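Local structure of YPM (Yersinia pseudotuberculosis, 1PM4) at residues A[33-44]-A[94-103]. The protein acts as a superantigenic toxin, a mitogen that probably stimulates T cells as other superantigens do. Sequence-based numbering, arbitrary orientation.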
ATOM      1  N   GLU A  33      -9.852   6.183 -10.910  1.00 23.06           N
ATOM      2  CA  GLU A  33      -9.967   5.298  -9.786  1.00 21.47           C
ATOM      3  C   GLU A  33     -10.356   3.878 -10.275  1.00 19.55           C
ATOM      4  O   GLU A  33     -11.214   3.678 -11.132  1.00 19.12           O
ATOM      5  CB  GLU A  33     -10.992   5.825  -8.758  1.00 23.39           C
ATOM      6  CG  GLU A  33     -11.423   4.870  -7.614  1.00 25.08           C
ATOM      7  CD  GLU A  33     -12.665   5.365  -6.840  1.00 29.14           C
ATOM      8  OE1 GLU A  33     -12.541   6.392  -6.140  1.00 26.10           O
ATOM      9  OE2 GLU A  33     -13.770   4.753  -6.923  1.00 32.16           O
ATOM     10  N   LEU A  34      -9.716   2.912  -9.692  1.00 15.98           N
ATOM     11  CA  LEU A  34     -10.108   1.539  -9.805  1.00 16.17           C
ATOM     12  C   LEU A  34     -10.894   1.300  -8.534  1.00 15.77           C
ATOM     13  O   LEU A  34     -10.477   1.745  -7.467  1.00 16.84           O
ATOM     14  CB  LEU A  34      -8.876   0.674  -9.832  1.00 17.49           C
ATOM     15  CG  LEU A  34      -8.090   0.572 -11.109  1.00 19.94           C
ATOM     16  CD1 LEU A  34      -6.896  -0.354 -10.885  1.00 21.85           C
ATOM     17  CD2 LEU A  34      -8.982   0.031 -12.236  1.00 23.26           C
ATOM     18  N   TYR A  35     -12.018   0.611  -8.636  1.00 14.93           N
ATOM     19  CA  TYR A  35     -12.883   0.300  -7.487  1.00 13.88           C
ATOM     20  C   TYR A  35     -13.280  -1.142  -7.625  1.00 12.82           C
ATOM     21  O   TYR A  35     -13.533  -1.626  -8.728  1.00  9.86           O
ATOM     22  CB  TYR A  35     -14.100   1.207  -7.505  1.00 14.79           C
ATOM     23  CG  TYR A  35     -15.241   0.747  -6.675  1.00 15.50           C
ATOM     24  CD1 TYR A  35     -15.406   1.228  -5.419  1.00 17.34           C
ATOM     25  CD2 TYR A  35     -16.159  -0.186  -7.148  1.00 13.77           C
ATOM     26  CE1 TYR A  35     -16.457   0.809  -4.630  1.00 15.95           C
ATOM     27  CE2 TYR A  35     -17.188  -0.626  -6.364  1.00 15.82           C
ATOM     28  CZ  TYR A  35     -17.334  -0.130  -5.113  1.00 16.24           C
ATOM     29  OH  TYR A  35     -18.361  -0.498  -4.263  1.00 19.11           O
ATOM     30  N   ALA A  36     -13.329  -1.853  -6.510  1.00 11.34           N
ATOM     31  CA  ALA A  36     -13.951  -3.166  -6.504  1.00 11.79           C
ATOM     32  C   ALA A  36     -14.415  -3.464  -5.109  1.00 11.10           C
ATOM     33  O   ALA A  36     -13.915  -2.924  -4.155  1.00 11.74           O
ATOM     34  CB  ALA A  36     -13.008  -4.277  -6.996  1.00 14.20           C
ATOM     35  N   VAL A  37     -15.444  -4.281  -5.023  1.00  9.00           N
ATOM     36  CA  VAL A  37     -15.914  -4.814  -3.694  1.00  9.93           C
ATOM     37  C   VAL A  37     -16.366  -6.224  -3.930  1.00  8.77           C
ATOM     38  O   VAL A  37     -17.031  -6.516  -4.931  1.00  9.14           O
ATOM     39  CB  VAL A  37     -17.022  -3.972  -3.039  1.00  9.04           C
ATOM     40  CG1 VAL A  37     -18.249  -3.903  -3.925  1.00  9.62           C
ATOM     41  CG2 VAL A  37     -17.273  -4.445  -1.632  1.00 11.84           C
ATOM     42  N   LEU A  38     -15.942  -7.112  -3.033  1.00  7.92           N
ATOM     43  CA  LEU A  38     -16.294  -8.510  -3.008  1.00  7.38           C
ATOM     44  C   LEU A  38     -17.462  -8.786  -2.124  1.00  7.87           C
ATOM     45  O   LEU A  38     -17.500  -8.258  -1.031  1.00  8.51           O
ATOM     46  CB  LEU A  38     -15.113  -9.298  -2.490  1.00  9.19           C
ATOM     47  CG  LEU A  38     -15.244 -10.825  -2.559  1.00  8.91           C
ATOM     48  CD1 LEU A  38     -15.474 -11.375  -3.976  1.00 11.10           C
ATOM     49  CD2 LEU A  38     -13.917 -11.401  -1.960  1.00 12.37           C
ATOM     50  N   HIS A  39     -18.406  -9.601  -2.589  1.00  8.36           N
ATOM     51  CA  HIS A  39     -19.597  -9.922  -1.772  1.00  9.26           C
ATOM     52  C   HIS A  39     -19.849 -11.418  -1.921  1.00  9.74           C
ATOM     53  O   HIS A  39     -19.323 -12.087  -2.810  1.00  9.12           O
ATOM     54  CB  HIS A  39     -20.832  -9.157  -2.228  1.00 10.47           C
ATOM     55  CG  HIS A  39     -20.778  -7.657  -2.068  1.00 11.57           C
ATOM     56  ND1 HIS A  39     -20.562  -7.047  -0.855  1.00 15.56           N
ATOM     57  CD2 HIS A  39     -21.084  -6.661  -2.928  1.00 10.81           C
ATOM     58  CE1 HIS A  39     -20.637  -5.731  -1.001  1.00 15.13           C
ATOM     59  NE2 HIS A  39     -20.953  -5.471  -2.252  1.00 13.78           N
ATOM     60  N   SER A  40     -20.719 -11.937  -1.059  1.00  8.48           N
ATOM     61  CA  SER A  40     -21.195 -13.312  -1.146  1.00  9.25           C
ATOM     62  C   SER A  40     -22.605 -13.448  -0.572  1.00  9.40           C
ATOM     63  O   SER A  40     -22.920 -12.804   0.478  1.00 10.97           O
ATOM     64  CB  SER A  40     -20.263 -14.249  -0.411  1.00  9.63           C
ATOM     65  OG  SER A  40     -20.696 -15.592  -0.476  1.00  9.27           O
ATOM     66  N   THR A  41     -23.425 -14.239  -1.259  1.00 10.32           N
ATOM     67  CA  THR A  41     -24.732 -14.615  -0.676  1.00 10.95           C
ATOM     68  C   THR A  41     -24.593 -15.528   0.522  1.00 11.67           C
ATOM     69  O   THR A  41     -25.599 -15.748   1.190  1.00 13.06           O
ATOM     70  CB  THR A  41     -25.655 -15.278  -1.702  1.00 11.82           C
ATOM     71  OG1 THR A  41     -25.085 -16.490  -2.213  1.00 10.36           O
ATOM     72  CG2 THR A  41     -25.930 -14.356  -2.861  1.00 13.85           C
ATOM     73  N   ASN A  42     -23.411 -16.086   0.777  1.00 10.07           N
ATOM     74  CA  ASN A  42     -23.087 -16.824   1.972  1.00 10.68           C
ATOM     75  C   ASN A  42     -22.835 -15.833   3.066  1.00 10.34           C
ATOM     76  O   ASN A  42     -21.841 -15.188   3.073  1.00 10.82           O
ATOM     77  CB  ASN A  42     -21.926 -17.729   1.753  1.00  9.78           C
ATOM     78  CG  ASN A  42     -21.460 -18.465   2.994  1.00 12.17           C
ATOM     79  OD1 ASN A  42     -22.098 -18.441   4.065  1.00 13.54           O
ATOM     80  ND2 ASN A  42     -20.327 -19.152   2.854  1.00 12.12           N
ATOM     81  N   VAL A  43     -23.729 -15.755   4.039  1.00 11.44           N
ATOM     82  CA  VAL A  43     -23.606 -14.691   5.053  1.00 10.21           C
ATOM     83  C   VAL A  43     -22.349 -14.950   5.890  1.00 11.19           C
ATOM     84  O   VAL A  43     -21.807 -14.046   6.527  1.00 11.95           O
ATOM     85  CB  VAL A  43     -24.880 -14.676   5.981  1.00 13.11           C
ATOM     86  CG1 VAL A  43     -24.754 -13.639   7.028  1.00 15.22           C
ATOM     87  CG2 VAL A  43     -26.107 -14.374   5.122  1.00 16.62           C
ATOM     88  N   ASN A  44     -21.898 -16.193   5.893  1.00 11.44           N
ATOM     89  CA  ASN A  44     -20.744 -16.572   6.680  1.00 12.81           C
ATOM     90  C   ASN A  44     -19.426 -16.535   5.896  1.00 11.84           C
ATOM     91  O   ASN A  44     -18.403 -17.007   6.370  1.00 14.62           O
ATOM     92  CB  ASN A  44     -20.919 -17.972   7.230  1.00 13.31           C
ATOM     93  CG  ASN A  44     -22.129 -18.130   8.178  1.00 14.28           C
ATOM     94  OD1 ASN A  44     -22.617 -17.165   8.754  1.00 16.05           O
ATOM     95  ND2 ASN A  44     -22.585 -19.354   8.318  1.00 17.34           N
ATOM     96  N   GLU A  94     -15.572 -23.720   3.210  1.00  9.27           N
ATOM     97  CA  GLU A  94     -16.912 -23.741   2.647  1.00  8.24           C
ATOM     98  C   GLU A  94     -16.978 -23.179   1.251  1.00  8.79           C
ATOM     99  O   GLU A  94     -16.649 -22.009   1.005  1.00  7.73           O
ATOM    100  CB  GLU A  94     -17.890 -22.991   3.559  1.00 10.41           C
ATOM    101  CG  GLU A  94     -19.342 -23.063   3.126  1.00 13.17           C
ATOM    102  CD  GLU A  94     -20.334 -22.576   4.215  1.00 18.50           C
ATOM    103  OE1 GLU A  94     -21.481 -22.955   4.128  1.00 26.26           O
ATOM    104  OE2 GLU A  94     -19.987 -21.746   5.063  1.00 20.51           O
ATOM    105  N   THR A  95     -17.428 -24.010   0.316  1.00  7.68           N
ATOM    106  CA  THR A  95     -17.653 -23.577  -1.044  1.00  8.46           C
ATOM    107  C   THR A  95     -18.762 -22.565  -1.026  1.00 10.13           C
ATOM    108  O   THR A  95     -19.801 -22.794  -0.364  1.00 11.35           O
ATOM    109  CB  THR A  95     -18.041 -24.779  -1.911  1.00  8.91           C
ATOM    110  OG1 THR A  95     -16.875 -25.638  -2.009  1.00 10.16           O
ATOM    111  CG2 THR A  95     -18.392 -24.320  -3.313  1.00  9.36           C
ATOM    112  N   SER A  96     -18.486 -21.424  -1.634  1.00 10.34           N
ATOM    113  CA  SER A  96     -19.314 -20.236  -1.498  1.00 11.99           C
ATOM    114  C   SER A  96     -19.592 -19.508  -2.807  1.00 12.40           C
ATOM    115  O   SER A  96     -18.728 -19.436  -3.665  1.00 10.96           O
ATOM    116  CB  SER A  96     -18.605 -19.231  -0.597  1.00 12.21           C
ATOM    117  OG  SER A  96     -18.223 -19.776   0.668  1.00 17.97           O
ATOM    118  N   ASN A  97     -20.780 -18.900  -2.917  1.00 10.77           N
ATOM    119  CA  ASN A  97     -21.018 -17.910  -3.972  1.00  9.87           C
ATOM    120  C   ASN A  97     -20.037 -16.757  -3.801  1.00 10.02           C
ATOM    121  O   ASN A  97     -19.651 -16.415  -2.670  1.00  9.65           O
ATOM    122  CB  ASN A  97     -22.449 -17.349  -3.805  1.00 10.27           C
ATOM    123  CG  ASN A  97     -22.669 -16.014  -4.513  1.00 11.21           C
ATOM    124  OD1 ASN A  97     -22.490 -14.892  -3.938  1.00  9.94           O
ATOM    125  ND2 ASN A  97     -23.074 -16.117  -5.819  1.00 14.91           N
ATOM    126  N   TYR A  98     -19.655 -16.137  -4.904  1.00  7.79           N
ATOM    127  CA  TYR A  98     -19.090 -14.782  -4.832  1.00  7.92           C
ATOM    128  C   TYR A  98     -19.705 -13.861  -5.877  1.00  8.10           C
ATOM    129  O   TYR A  98     -20.251 -14.322  -6.895  1.00  7.18           O
ATOM    130  CB  TYR A  98     -17.567 -14.818  -4.996  1.00  6.64           C
ATOM    131  CG  TYR A  98     -17.106 -15.101  -6.433  1.00  7.27           C
ATOM    132  CD1 TYR A  98     -16.886 -14.093  -7.340  1.00  7.73           C
ATOM    133  CD2 TYR A  98     -16.809 -16.405  -6.836  1.00  8.38           C
ATOM    134  CE1 TYR A  98     -16.545 -14.369  -8.630  1.00 10.36           C
ATOM    135  CE2 TYR A  98     -16.369 -16.679  -8.091  1.00  8.05           C
ATOM    136  CZ  TYR A  98     -16.202 -15.635  -9.006  1.00  9.24           C
ATOM    137  OH  TYR A  98     -15.800 -15.911 -10.333  1.00 10.54           O
ATOM    138  N   SER A  99     -19.629 -12.579  -5.623  1.00  8.14           N
ATOM    139  CA  SER A  99     -19.866 -11.572  -6.634  1.00  9.60           C
ATOM    140  C   SER A  99     -18.834 -10.478  -6.435  1.00  9.70           C
ATOM    141  O   SER A  99     -18.532 -10.069  -5.311  1.00 11.93           O
ATOM    142  CB  SER A  99     -21.324 -11.035  -6.640  1.00 12.94           C
ATOM    143  OG  SER A  99     -21.659 -10.312  -5.462  1.00 15.89           O
ATOM    144  N   LEU A 100     -18.247 -10.019  -7.524  1.00  7.97           N
ATOM    145  CA  LEU A 100     -17.239  -8.958  -7.462  1.00  8.38           C
ATOM    146  C   LEU A 100     -17.794  -7.811  -8.339  1.00  9.58           C
ATOM    147  O   LEU A 100     -17.918  -7.981  -9.547  1.00  9.16           O
ATOM    148  CB  LEU A 100     -15.957  -9.467  -8.069  1.00 10.05           C
ATOM    149  CG  LEU A 100     -14.818  -8.460  -7.985  1.00  9.63           C
ATOM    150  CD1 LEU A 100     -14.351  -8.237  -6.580  1.00 12.64           C
ATOM    151  CD2 LEU A 100     -13.646  -8.822  -8.882  1.00 11.01           C
ATOM    152  N   ASP A 101     -18.060  -6.687  -7.735  1.00  8.48           N
ATOM    153  CA  ASP A 101     -18.333  -5.474  -8.462  1.00 10.31           C
ATOM    154  C   ASP A 101     -17.007  -4.795  -8.705  1.00 11.50           C
ATOM    155  O   ASP A 101     -16.230  -4.591  -7.759  1.00 13.34           O
ATOM    156  CB  ASP A 101     -19.182  -4.548  -7.660  1.00 10.75           C
ATOM    157  CG  ASP A 101     -20.509  -5.096  -7.288  1.00 14.24           C
ATOM    158  OD1 ASP A 101     -21.031  -6.070  -7.866  1.00 15.03           O
ATOM    159  OD2 ASP A 101     -21.087  -4.596  -6.296  1.00 19.60           O
ATOM    160  N   ALA A 102     -16.681  -4.522  -9.954  1.00 10.72           N
ATOM    161  CA  ALA A 102     -15.377  -3.860 -10.290  1.00 10.79           C
ATOM    162  C   ALA A 102     -15.420  -2.940 -11.481  1.00 10.44           C
ATOM    163  O   ALA A 102     -16.108  -3.206 -12.461  1.00  9.66           O
ATOM    164  CB  ALA A 102     -14.376  -4.928 -10.607  1.00 10.47           C
ATOM    165  N   THR A 103     -14.621  -1.903 -11.413  1.00 11.08           N
ATOM    166  CA  THR A 103     -14.360  -1.042 -12.553  1.00 13.86           C
ATOM    167  C   THR A 103     -13.903  -1.867 -13.728  1.00 13.60           C
ATOM    168  O   THR A 103     -13.052  -2.692 -13.569  1.00 13.74           O
ATOM    169  CB  THR A 103     -13.218  -0.078 -12.221  1.00 14.16           C
ATOM    170  OG1 THR A 103     -13.579   0.708 -11.122  1.00 16.42           O
ATOM    171  CG2 THR A 103     -13.075   0.941 -13.372  1.00 17.55           C
TER
HETATM  172  O   HOH W   1     -14.052   3.058 -11.460  1.00 41.12           O
HETATM  173  O   HOH W   2     -20.529  -1.810  -5.667  1.00 34.21           O
HETATM  174  O   HOH W   3     -23.184 -20.669   5.136  1.00 36.96           O
HETATM  175  O   HOH W   4     -17.929 -19.803   5.186  1.00 37.86           O
HETATM  176  O   HOH W   5     -21.174 -21.734   7.638  1.00 41.76           O
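The imidazole of His-39 meets the carboxylate of Asp-101 at its edge. Asp-101 OD2 lies near the ring plane, 4.0 Å from His-39 CD2, and the two planes stand 75° apart. Strands 32-39 and 96-103, which carry them, are the antiparallel middle pair of one four-stranded sheet of the jelly roll. No bond joins ring and carboxylate. His-39 ND1 is hydrogen-bonded to Asp-69 OD1, and Asp-101 OD1 to Thr-8 OG1. Asp-101 OD2 receives a hydrogen bond from a water that also binds Tyr-35 OH, and Val-37 CG1 lies alongside this carboxylate.

Val-37 with Asp-101 and His-39 with Ser-99 are hydrogen-bonded pairs. Ala-36 with Ala-102 and Leu-38 with Leu-100 are non-hydrogen-bonded pairs. These last four residues face the second sheet, where they pack on Leu-49, Met-47 and Trp-86. Between the strands, Ala-36 CB touches Ala-102 CB at 3.9 Å.

Side chains extend the pairing at both ends. At one end, Tyr-35 N donates to Thr-103 OG1 (2.9 Å), while Thr-103 N donates to Tyr-35 O. At the other, chi1 of -180° sets the Ser-40 hydroxyl beside its own carbonyl carbon, where Ser-40 OG donates to Asn-97 O at 2.6 Å and accepts from Asn-42 N in an ST turn. Thr-41 N gives a nearly straight bond to Asn-97 OD1, from above the carbonyl plane.

The amide of Asn-42 stands 72° from the carboxylate of Glu-94. Asn-42 ND2 makes a weak hydrogen bond to Glu-94 OE2 (3.4 Å). Asn-42 ND2 also donates to Ser-96 OG at 3.1 Å, with that oxygen almost exactly in the amide plane.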